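Local coordinates for protein aldo-keto reductase 2E (Bombyx mori, PDB 3WCZ) that reduces 3-dehydroecdysone with NADPH as the hydride source and may take part in regulating moulting in the silkworm, at residues 16-21 / 253-258; 85-90 / 116-121; 156-161 / 178-183. All coordinates share one frame; numbering follows the deposited sequence.

Contact 1 (16-21 / 253-258). With NAP (NADP nicotinamide-adenine-dinucleotide phosphate), chain B.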
# COMPACT_ATOMS: atom_id res chain seq x y z
N ILE A 16 0.74 -8.17 10.62
CA ILE A 16 0.03 -7.34 9.65
C ILE A 16 -0.75 -8.25 8.70
O ILE A 16 -0.20 -9.22 8.14
CB ILE A 16 1.03 -6.49 8.90
CG1 ILE A 16 0.34 -5.47 8.01
CG2 ILE A 16 2.01 -7.33 8.10
CD1 ILE A 16 1.30 -4.41 7.46
N PRO A 17 -2.05 -7.95 8.52
CA PRO A 17 -2.81 -8.76 7.56
C PRO A 17 -2.28 -8.54 6.17
O PRO A 17 -1.98 -7.40 5.80
CB PRO A 17 -4.24 -8.21 7.69
CG PRO A 17 -4.25 -7.51 9.04
CD PRO A 17 -2.88 -6.96 9.22
N ILE A 18 -2.19 -9.60 5.37
CA ILE A 18 -1.48 -9.55 4.12
C ILE A 18 -2.30 -9.11 2.89
O ILE A 18 -1.80 -9.12 1.79
CB ILE A 18 -0.74 -10.87 3.83
CG1 ILE A 18 -1.73 -11.98 3.55
CG2 ILE A 18 0.17 -11.18 5.02
CD1 ILE A 18 -1.03 -13.31 3.43
N VAL A 19 -3.56 -8.71 3.10
CA VAL A 19 -4.32 -7.97 2.10
C VAL A 19 -4.79 -6.68 2.74
O VAL A 19 -5.33 -6.72 3.83
CB VAL A 19 -5.53 -8.75 1.56
CG1 VAL A 19 -6.26 -7.95 0.54
CG2 VAL A 19 -5.08 -10.12 0.98
N ALA A 20 -4.58 -5.55 2.07
CA ALA A 20 -5.07 -4.25 2.52
C ALA A 20 -6.04 -3.66 1.52
O ALA A 20 -5.82 -3.75 0.31
CB ALA A 20 -3.91 -3.28 2.73
N LEU A 21 -7.10 -3.05 2.03
CA LEU A 21 -7.97 -2.25 1.17
C LEU A 21 -7.30 -0.94 0.79
O LEU A 21 -6.90 -0.17 1.66
CB LEU A 21 -9.29 -1.94 1.86
CG LEU A 21 -10.25 -1.09 1.01
CD1 LEU A 21 -10.84 -1.90 -0.15
CD2 LEU A 21 -11.35 -0.49 1.83
N GLY A 253 5.36 -13.19 -1.84
CA GLY A 253 5.56 -12.80 -0.45
C GLY A 253 5.17 -11.37 -0.15
O GLY A 253 5.65 -10.81 0.84
N LEU A 254 4.33 -10.77 -0.98
CA LEU A 254 3.97 -9.36 -0.90
C LEU A 254 2.58 -9.20 -0.29
O LEU A 254 1.79 -10.15 -0.22
CB LEU A 254 3.99 -8.74 -2.30
CG LEU A 254 5.21 -9.10 -3.14
CD1 LEU A 254 5.12 -8.47 -4.52
CD2 LEU A 254 6.48 -8.71 -2.45
N ILE A 255 2.31 -7.97 0.17
CA ILE A 255 1.05 -7.57 0.75
C ILE A 255 0.35 -6.67 -0.27
O ILE A 255 0.67 -5.48 -0.36
CB ILE A 255 1.28 -6.80 2.06
CG1 ILE A 255 1.98 -7.72 3.08
CG2 ILE A 255 -0.01 -6.22 2.60
CD1 ILE A 255 2.67 -6.94 4.23
N PRO A 256 -0.55 -7.23 -1.10
CA PRO A 256 -1.21 -6.38 -2.10
C PRO A 256 -2.24 -5.45 -1.48
O PRO A 256 -2.81 -5.74 -0.41
CB PRO A 256 -1.89 -7.41 -3.01
CG PRO A 256 -2.15 -8.57 -2.11
CD PRO A 256 -0.97 -8.64 -1.20
N ILE A 257 -2.42 -4.31 -2.14
CA ILE A 257 -3.34 -3.28 -1.69
C ILE A 257 -4.43 -3.02 -2.74
O ILE A 257 -4.49 -1.95 -3.35
CB ILE A 257 -2.61 -1.94 -1.42
CG1 ILE A 257 -1.29 -2.15 -0.68
CG2 ILE A 257 -3.51 -1.00 -0.63
CD1 ILE A 257 -0.47 -0.87 -0.61
N PRO A 258 -5.30 -4.00 -2.97
CA PRO A 258 -6.34 -3.78 -3.99
C PRO A 258 -7.32 -2.69 -3.56
O PRO A 258 -7.92 -2.76 -2.48
CB PRO A 258 -7.04 -5.15 -4.07
CG PRO A 258 -6.83 -5.76 -2.75
CD PRO A 258 -5.43 -5.33 -2.36
PA NAP B . -5.63 -0.78 -8.05
O1A NAP B . -6.05 -1.45 -6.81
O2A NAP B . -4.39 -1.08 -8.73
O5B NAP B . -6.76 -0.73 -9.13
C5B NAP B . -8.05 -0.32 -8.80
C4B NAP B . -9.04 -0.43 -9.95
O4B NAP B . -9.32 -1.82 -10.21
C3B NAP B . -10.35 0.25 -9.77
O3B NAP B . -10.71 0.79 -11.02
C2B NAP B . -11.23 -0.83 -9.36
O2B NAP B . -12.59 -0.60 -9.62
C1B NAP B . -10.71 -2.01 -10.13
N9A NAP B . -10.90 -3.32 -9.53
C8A NAP B . -10.74 -3.61 -8.22
N7A NAP B . -10.86 -4.91 -8.01
C5A NAP B . -11.13 -5.50 -9.21
C6A NAP B . -11.35 -6.82 -9.60
N6A NAP B . -11.38 -7.91 -8.73
N1A NAP B . -11.58 -7.03 -10.91
C2A NAP B . -11.57 -6.02 -11.78
N3A NAP B . -11.35 -4.74 -11.45
C4A NAP B . -11.11 -4.49 -10.15
O3 NAP B . -5.64 0.80 -7.70
PN NAP B . -4.67 1.91 -7.10
O1N NAP B . -5.57 2.85 -6.38
O2N NAP B . -3.82 2.43 -8.21
O5D NAP B . -3.70 1.18 -6.08
C5D NAP B . -4.19 0.54 -4.95
C4D NAP B . -3.90 1.23 -3.61
O4D NAP B . -2.51 1.28 -3.35
C3D NAP B . -4.32 2.66 -3.54
O3D NAP B . -5.72 2.82 -3.46
C2D NAP B . -3.57 3.13 -2.39
O2D NAP B . -4.14 2.65 -1.20
C1D NAP B . -2.22 2.50 -2.65
N1N NAP B . -1.23 3.26 -3.42
C2N NAP B . -0.16 3.78 -2.80
C3N NAP B . 0.78 4.48 -3.52
C7N NAP B . 1.96 4.98 -2.77
O7N NAP B . 2.33 4.48 -1.68
N7N NAP B . 2.70 5.92 -3.39
C4N NAP B . 0.61 4.72 -4.89
C5N NAP B . -0.50 4.15 -5.54
C6N NAP B . -1.39 3.43 -4.76
P2B NAP B . -13.72 -0.68 -8.49
O1X NAP B . -15.01 -0.28 -9.24
O2X NAP B . -13.80 -2.08 -8.04
O3X NAP B . -13.34 0.30 -7.41

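Contact 2 (85-90 / 116-121). With NAP (NADP nicotinamide-adenine-dinucleotide phosphate), chain B.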
# COMPACT_ATOMS: atom_id res chain seq x y z
N THR A 85 -3.08 1.69 8.25
CA THR A 85 -1.87 2.24 7.68
C THR A 85 -2.16 3.61 7.10
O THR A 85 -3.09 3.76 6.31
CB THR A 85 -1.33 1.33 6.57
OG1 THR A 85 -0.97 0.08 7.15
CG2 THR A 85 -0.11 1.90 5.88
N THR A 86 -1.37 4.63 7.46
CA THR A 86 -1.43 5.91 6.78
C THR A 86 -0.01 6.42 6.54
O THR A 86 0.97 5.75 6.89
CB THR A 86 -2.36 6.92 7.45
OG1 THR A 86 -2.64 7.93 6.48
CG2 THR A 86 -1.78 7.50 8.74
N LYS A 87 0.08 7.60 5.90
CA LYS A 87 1.34 8.06 5.31
C LYS A 87 1.54 9.55 5.53
O LYS A 87 0.60 10.36 5.41
CB LYS A 87 1.38 7.74 3.81
CG LYS A 87 0.88 6.36 3.43
CD LYS A 87 1.18 6.00 1.99
CE LYS A 87 0.54 4.70 1.56
NZ LYS A 87 -0.90 4.82 1.30
N LEU A 88 2.80 9.87 5.80
CA LEU A 88 3.30 11.24 5.99
C LEU A 88 3.57 11.85 4.62
O LEU A 88 4.34 11.29 3.83
CB LEU A 88 4.64 11.12 6.72
CG LEU A 88 5.38 12.44 6.98
CD1 LEU A 88 4.76 13.22 8.15
CD2 LEU A 88 6.87 12.15 7.19
N TRP A 89 2.95 13.00 4.34
CA TRP A 89 3.13 13.62 3.05
C TRP A 89 4.46 14.39 2.92
O TRP A 89 5.14 14.66 3.92
CB TRP A 89 1.89 14.48 2.66
CG TRP A 89 1.97 14.96 1.23
CD1 TRP A 89 1.98 16.27 0.79
CD2 TRP A 89 2.12 14.15 0.06
NE1 TRP A 89 2.13 16.29 -0.56
CE2 TRP A 89 2.22 15.01 -1.04
CE3 TRP A 89 2.19 12.77 -0.16
CZ2 TRP A 89 2.37 14.54 -2.34
CZ3 TRP A 89 2.36 12.30 -1.44
CH2 TRP A 89 2.44 13.19 -2.52
N ASN A 90 4.81 14.71 1.68
CA ASN A 90 6.12 15.22 1.31
C ASN A 90 6.46 16.59 1.90
O ASN A 90 7.64 16.95 1.94
CB ASN A 90 6.23 15.33 -0.20
CG ASN A 90 6.06 14.01 -0.91
OD1 ASN A 90 6.07 12.92 -0.32
ND2 ASN A 90 5.87 14.10 -2.24
N LEU A 116 0.56 1.37 11.35
CA LEU A 116 1.73 1.55 10.49
C LEU A 116 1.71 2.96 9.93
O LEU A 116 0.73 3.37 9.33
CB LEU A 116 1.71 0.53 9.34
CG LEU A 116 2.86 0.61 8.35
CD1 LEU A 116 4.21 0.45 8.97
CD2 LEU A 116 2.64 -0.46 7.31
N TYR A 117 2.78 3.69 10.17
CA TYR A 117 3.00 5.01 9.56
C TYR A 117 4.15 4.90 8.59
O TYR A 117 5.21 4.37 8.91
CB TYR A 117 3.31 6.03 10.63
CG TYR A 117 3.06 7.47 10.26
CD1 TYR A 117 1.96 7.83 9.50
CD2 TYR A 117 3.88 8.49 10.71
CE1 TYR A 117 1.69 9.16 9.20
CE2 TYR A 117 3.62 9.81 10.41
CZ TYR A 117 2.52 10.14 9.66
OH TYR A 117 2.28 11.48 9.41
N LEU A 118 3.93 5.40 7.37
CA LEU A 118 4.91 5.36 6.29
C LEU A 118 5.33 6.74 5.84
O LEU A 118 4.47 7.62 5.68
CB LEU A 118 4.32 4.65 5.07
CG LEU A 118 3.84 3.21 5.30
CD1 LEU A 118 3.24 2.67 4.02
CD2 LEU A 118 4.93 2.31 5.76
N ILE A 119 6.61 6.89 5.54
CA ILE A 119 7.04 8.05 4.78
C ILE A 119 6.56 7.83 3.34
O ILE A 119 6.96 6.84 2.71
CB ILE A 119 8.57 8.22 4.80
CG1 ILE A 119 9.11 8.32 6.23
CG2 ILE A 119 8.95 9.46 3.97
CD1 ILE A 119 10.62 8.59 6.26
N HIS A 120 5.71 8.70 2.81
CA HIS A 120 5.03 8.43 1.53
C HIS A 120 5.99 8.39 0.35
O HIS A 120 5.87 7.55 -0.53
CB HIS A 120 3.91 9.47 1.33
CG HIS A 120 2.82 9.04 0.41
ND1 HIS A 120 1.51 9.43 0.58
CD2 HIS A 120 2.84 8.28 -0.72
CE1 HIS A 120 0.77 8.91 -0.40
NE2 HIS A 120 1.55 8.20 -1.18
N PHE A 121 6.95 9.33 0.32
CA PHE A 121 8.04 9.36 -0.66
C PHE A 121 9.31 9.83 0.03
O PHE A 121 9.26 10.58 1.03
CB PHE A 121 7.77 10.35 -1.81
CG PHE A 121 6.72 9.91 -2.78
CD1 PHE A 121 5.40 10.23 -2.55
CD2 PHE A 121 7.06 9.22 -3.93
CE1 PHE A 121 4.41 9.84 -3.46
CE2 PHE A 121 6.08 8.79 -4.83
CZ PHE A 121 4.76 9.11 -4.59
PA NAP B . -5.63 -0.78 -8.05
O1A NAP B . -6.05 -1.45 -6.81
O2A NAP B . -4.39 -1.08 -8.73
O5B NAP B . -6.76 -0.73 -9.13
C5B NAP B . -8.05 -0.32 -8.80
C4B NAP B . -9.04 -0.43 -9.95
O4B NAP B . -9.32 -1.82 -10.21
C3B NAP B . -10.35 0.25 -9.77
O3B NAP B . -10.71 0.79 -11.02
C2B NAP B . -11.23 -0.83 -9.36
O2B NAP B . -12.59 -0.60 -9.62
C1B NAP B . -10.71 -2.01 -10.13
N9A NAP B . -10.90 -3.32 -9.53
C8A NAP B . -10.74 -3.61 -8.22
N7A NAP B . -10.86 -4.91 -8.01
C5A NAP B . -11.13 -5.50 -9.21
C6A NAP B . -11.35 -6.82 -9.60
N6A NAP B . -11.38 -7.91 -8.73
N1A NAP B . -11.58 -7.03 -10.91
C2A NAP B . -11.57 -6.02 -11.78
N3A NAP B . -11.35 -4.74 -11.45
C4A NAP B . -11.11 -4.49 -10.15
O3 NAP B . -5.64 0.80 -7.70
PN NAP B . -4.67 1.91 -7.10
O1N NAP B . -5.57 2.85 -6.38
O2N NAP B . -3.82 2.43 -8.21
O5D NAP B . -3.70 1.18 -6.08
C5D NAP B . -4.19 0.54 -4.95
C4D NAP B . -3.90 1.23 -3.61
O4D NAP B . -2.51 1.28 -3.35
C3D NAP B . -4.32 2.66 -3.54
O3D NAP B . -5.72 2.82 -3.46
C2D NAP B . -3.57 3.13 -2.39
O2D NAP B . -4.14 2.65 -1.20
C1D NAP B . -2.22 2.50 -2.65
N1N NAP B . -1.23 3.26 -3.42
C2N NAP B . -0.16 3.78 -2.80
C3N NAP B . 0.78 4.48 -3.52
C7N NAP B . 1.96 4.98 -2.77
O7N NAP B . 2.33 4.48 -1.68
N7N NAP B . 2.70 5.92 -3.39
C4N NAP B . 0.61 4.72 -4.89
C5N NAP B . -0.50 4.15 -5.54
C6N NAP B . -1.39 3.43 -4.76
P2B NAP B . -13.72 -0.68 -8.49
O1X NAP B . -15.01 -0.28 -9.24
O2X NAP B . -13.80 -2.08 -8.04
O3X NAP B . -13.34 0.30 -7.41
O HOH W 1 0.30 11.28 2.45
O HOH W 2 0.09 11.88 7.80
O HOH W 3 6.39 11.80 2.12

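Contact 3 (156-161 / 178-183). With NAP (NADP nicotinamide-adenine-dinucleotide phosphate), chain B; EDO (1,2-ethanediol), chain F.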
# COMPACT_ATOMS: atom_id res chain seq x y z
N GLY A 156 7.48 2.53 8.64
CA GLY A 156 8.11 2.10 7.40
C GLY A 156 8.14 3.21 6.38
O GLY A 156 7.94 4.40 6.70
N VAL A 157 8.44 2.83 5.15
CA VAL A 157 8.60 3.79 4.08
C VAL A 157 7.84 3.36 2.84
O VAL A 157 7.32 2.22 2.76
CB VAL A 157 10.11 4.01 3.76
CG1 VAL A 157 10.83 4.57 4.97
CG2 VAL A 157 10.78 2.72 3.21
N SER A 158 7.78 4.25 1.86
CA SER A 158 7.13 3.95 0.60
C SER A 158 7.92 4.65 -0.50
O SER A 158 8.47 5.74 -0.30
CB SER A 158 5.69 4.47 0.67
OG SER A 158 4.93 4.15 -0.48
N ASN A 159 7.97 4.02 -1.67
CA ASN A 159 8.66 4.60 -2.82
C ASN A 159 10.14 4.84 -2.56
O ASN A 159 10.74 5.75 -3.14
CB ASN A 159 7.97 5.89 -3.29
CG ASN A 159 6.55 5.66 -3.69
OD1 ASN A 159 5.58 6.09 -3.03
ND2 ASN A 159 6.40 4.99 -4.79
N PHE A 160 10.76 3.99 -1.76
CA PHE A 160 12.21 4.03 -1.58
C PHE A 160 12.88 3.02 -2.51
O PHE A 160 12.48 1.86 -2.58
CB PHE A 160 12.65 3.73 -0.14
CG PHE A 160 12.57 4.91 0.80
CD1 PHE A 160 11.44 5.70 0.87
CD2 PHE A 160 13.63 5.20 1.66
CE1 PHE A 160 11.38 6.76 1.75
CE2 PHE A 160 13.57 6.29 2.53
CZ PHE A 160 12.45 7.05 2.59
N ASN A 161 13.95 3.43 -3.19
CA ASN A 161 14.68 2.51 -4.04
C ASN A 161 15.76 1.76 -3.26
O ASN A 161 15.91 1.94 -2.05
CB ASN A 161 15.23 3.26 -5.27
CG ASN A 161 16.32 4.26 -4.94
OD1 ASN A 161 17.08 4.10 -3.99
ND2 ASN A 161 16.39 5.31 -5.74
N ILE A 178 8.43 -2.15 6.52
CA ILE A 178 7.81 -2.25 5.20
C ILE A 178 8.36 -1.19 4.28
O ILE A 178 8.65 -0.08 4.71
CB ILE A 178 6.27 -2.08 5.34
CG1 ILE A 178 5.68 -3.45 5.69
CG2 ILE A 178 5.61 -1.50 4.04
CD1 ILE A 178 4.31 -3.43 6.25
N ASN A 179 8.47 -1.55 3.00
CA ASN A 179 8.61 -0.62 1.89
C ASN A 179 7.41 -0.84 1.00
O ASN A 179 7.23 -1.96 0.46
CB ASN A 179 9.96 -0.82 1.15
CG ASN A 179 10.23 0.26 0.09
OD1 ASN A 179 9.65 1.34 0.11
ND2 ASN A 179 11.19 -0.03 -0.79
N GLN A 180 6.57 0.19 0.85
CA GLN A 180 5.40 0.09 -0.00
C GLN A 180 5.72 0.65 -1.38
O GLN A 180 6.04 1.84 -1.52
CB GLN A 180 4.21 0.82 0.64
CG GLN A 180 2.97 0.84 -0.24
CD GLN A 180 1.70 1.45 0.32
OE1 GLN A 180 1.02 2.21 -0.40
NE2 GLN A 180 1.35 1.15 1.56
N ILE A 181 5.68 -0.22 -2.38
CA ILE A 181 6.13 0.13 -3.73
C ILE A 181 5.16 -0.47 -4.76
O ILE A 181 4.33 -1.34 -4.44
CB ILE A 181 7.58 -0.37 -3.99
CG1 ILE A 181 7.68 -1.86 -3.74
CG2 ILE A 181 8.54 0.41 -3.11
CD1 ILE A 181 9.03 -2.48 -4.18
N GLU A 182 5.26 0.01 -5.99
CA GLU A 182 4.39 -0.48 -7.06
C GLU A 182 4.82 -1.85 -7.54
O GLU A 182 5.94 -2.00 -8.00
CB GLU A 182 4.42 0.50 -8.24
CG GLU A 182 3.45 0.09 -9.29
CD GLU A 182 3.38 1.00 -10.49
OE1 GLU A 182 3.63 2.21 -10.38
OE2 GLU A 182 3.01 0.50 -11.56
N VAL A 183 3.92 -2.83 -7.46
CA VAL A 183 4.21 -4.16 -7.99
C VAL A 183 2.99 -4.70 -8.70
O VAL A 183 1.89 -4.79 -8.12
CB VAL A 183 4.71 -5.18 -6.93
CG1 VAL A 183 5.31 -6.38 -7.63
CG2 VAL A 183 5.72 -4.54 -5.99
PA NAP B . -5.63 -0.78 -8.05
O1A NAP B . -6.05 -1.45 -6.81
O2A NAP B . -4.39 -1.08 -8.73
O5B NAP B . -6.76 -0.73 -9.13
C5B NAP B . -8.05 -0.32 -8.80
C4B NAP B . -9.04 -0.43 -9.95
O4B NAP B . -9.32 -1.82 -10.21
C3B NAP B . -10.35 0.25 -9.77
O3B NAP B . -10.71 0.79 -11.02
C2B NAP B . -11.23 -0.83 -9.36
O2B NAP B . -12.59 -0.60 -9.62
C1B NAP B . -10.71 -2.01 -10.13
N9A NAP B . -10.90 -3.32 -9.53
C8A NAP B . -10.74 -3.61 -8.22
N7A NAP B . -10.86 -4.91 -8.01
C5A NAP B . -11.13 -5.50 -9.21
C6A NAP B . -11.35 -6.82 -9.60
N6A NAP B . -11.38 -7.91 -8.73
N1A NAP B . -11.58 -7.03 -10.91
C2A NAP B . -11.57 -6.02 -11.78
N3A NAP B . -11.35 -4.74 -11.45
C4A NAP B . -11.11 -4.49 -10.15
O3 NAP B . -5.64 0.80 -7.70
PN NAP B . -4.67 1.91 -7.10
O1N NAP B . -5.57 2.85 -6.38
O2N NAP B . -3.82 2.43 -8.21
O5D NAP B . -3.70 1.18 -6.08
C5D NAP B . -4.19 0.54 -4.95
C4D NAP B . -3.90 1.23 -3.61
O4D NAP B . -2.51 1.28 -3.35
C3D NAP B . -4.32 2.66 -3.54
O3D NAP B . -5.72 2.82 -3.46
C2D NAP B . -3.57 3.13 -2.39
O2D NAP B . -4.14 2.65 -1.20
C1D NAP B . -2.22 2.50 -2.65
N1N NAP B . -1.23 3.26 -3.42
C2N NAP B . -0.16 3.78 -2.80
C3N NAP B . 0.78 4.48 -3.52
C7N NAP B . 1.96 4.98 -2.77
O7N NAP B . 2.33 4.48 -1.68
N7N NAP B . 2.70 5.92 -3.39
C4N NAP B . 0.61 4.72 -4.89
C5N NAP B . -0.50 4.15 -5.54
C6N NAP B . -1.39 3.43 -4.76
P2B NAP B . -13.72 -0.68 -8.49
O1X NAP B . -15.01 -0.28 -9.24
O2X NAP B . -13.80 -2.08 -8.04
O3X NAP B . -13.34 0.30 -7.41
C1 EDO F . 10.99 2.05 -6.08
O1 EDO F . 10.51 1.66 -7.38
C2 EDO F . 10.77 3.51 -5.88
O2 EDO F . 9.41 3.88 -6.15

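Contact 1 (16-21 / 253-258)
A20 and P256 are joined by one nearly straight backbone hydrogen bond at the place where the (beta/alpha)8, or TIM, barrel of this aldo-keto reductase closes: the chain at 16-21, running into the first barrel strand 21-22, meets the last one, 255-256. A20 N gives its proton to P256 O over 3.1 Å, with 173° at the hydrogen. It is the single conventional hydrogen bond between the two segments, since P256 and P258 have no N-H to offer.

Weaker CA-H...O contacts serve two carbonyls of 16-21. I18 O receives the CA-H of I255 at 3.4 Å and also lies against P256 CD; two residues on, A20 O receives the CA-H of I257 at 3.2 Å and lies against P258 CD. Each proline thus sets a ring methylene where a strand would normally present an amide.

Apolar packing fills in around the backbone. I255 turns CG2 toward the carbonyl group of I18, while its CD1 reaches I16 CG2, 3.9 Å away, the two isoleucine side chains crossing at a slant. V19, its CG1 anti to the backbone N (chi1 -180°), sets CG1 about 4.0 Å from P258 CD, the two side chains crossing at about a right angle. Helix 241-251 covers P256 and P258 through L249, I250 and L246, and strand 51-53 packs on A20 through H51.

At the cofactor end, I257 brings CB and CG2 up to the nicotinamide ribose, CG2 lying 3.7 Å from O4D of NADP, and the I257 carbonyl oxygen comes within 3.0 Å of NADP C5D.

Contact 2 (85-90 / 116-121)
The imidazole of H120 is clasped between K87 and W89. K87 CD sits 3.6 Å from the ring centroid and 5° off its normal, a CH-pi contact, while the indole of W89 points its edge at the opposite face in a T-shaped pair with planes at 83°. With CG anti to the backbone N (chi1 -157°), H120 swings its ring into this slot; NADP N7N and a water lie at its rim near the plane. That water is hydrogen-bonded to H120 ND1 at 2.9 Å and donates to K87 O.

F121 runs alongside W89, F121 CE1 lying 3.8 Å from W89 CZ3, and the amide of N90 stands across F121, OD1 against CB.

Leading up to these rings, strands 83-88 and 114-119 are parallel neighbours in the TIM barrel, linked as a beta-alpha-beta unit through helix 95-109. T86 N, L118 N, L88 N and H120 N donate in turn to L116, T86, L118 and L88. K87 lies beside L118 inside the barrel, and its NZ forms a salt bridge with D53 and a hydrogen bond with OH of Y58, the probable proton donor. Facing helix 95-109, Y117 slants past L88, its OH 3.3 Å from L88 CD1.

Contact 3 (156-161 / 178-183)
The carboxamide of the nicotinamide is held at the C-terminal ends of strands 152-158 and 178-182, adjacent parallel strands of the TIM barrel, where S158 and N159 bind NADP and Q180 lies beside them. N159 OD1 accepts a hydrogen bond from NADP N7N at 2.9 Å. S158 OG, placed anti to the backbone N (chi1 -176°), is within hydrogen-bonding distance of two acceptors, Q180 O at 2.8 Å and NADP O7N at 2.9 Å; which of the two takes its one proton is not settled. Q180 extends from its backbone toward the same carboxamide, while its NE2 is bonded to D53.

The backbones are zipped by V157 N to I178 O, Q180 N to V157 O, and N159 N to Q180 O. Q180 O, which accepts this last bond, is also the oxygen that S158 OG approaches.

Where the first strand ends, the side-chain amide of N179 takes over the pairing with F160. N179 ND2 donates to F160 O across 2.9 Å, close to the amide plane, and N179 OD1 receives a weak bond from F160 N at 3.4 Å. The V157 side chain slants across that of N179, with V157 CG2 3.6 Å from N179 OD1.

Helix 162-170, which connects the two strands, covers V157, F160 and N179 through I165; strand 114-119 pairs with G156 on one side of the contact, and strand 202-206 pairs with N179 and I181 on the other.

Overall arrangement
From the N terminus, 16-21 leads into the first barrel strand and meets 253-258 near the far end of the chain, so contact 1 closes a loop of 231 residues and with it the barrel. Contacts 2 and 3 nest inside that loop and follow one another in series, each closing a short beta-alpha-beta unit, one through helix 95-109 and the other through helix 162-170. Strand 114-119 of contact 2 lies next to strand 152-158 of contact 3 in the sheet. Within the barrel, I16 meets both L116 and I178, while I257 and K87 approach Q180 from contacts 1 and 2. All three contacts reach the same NADP.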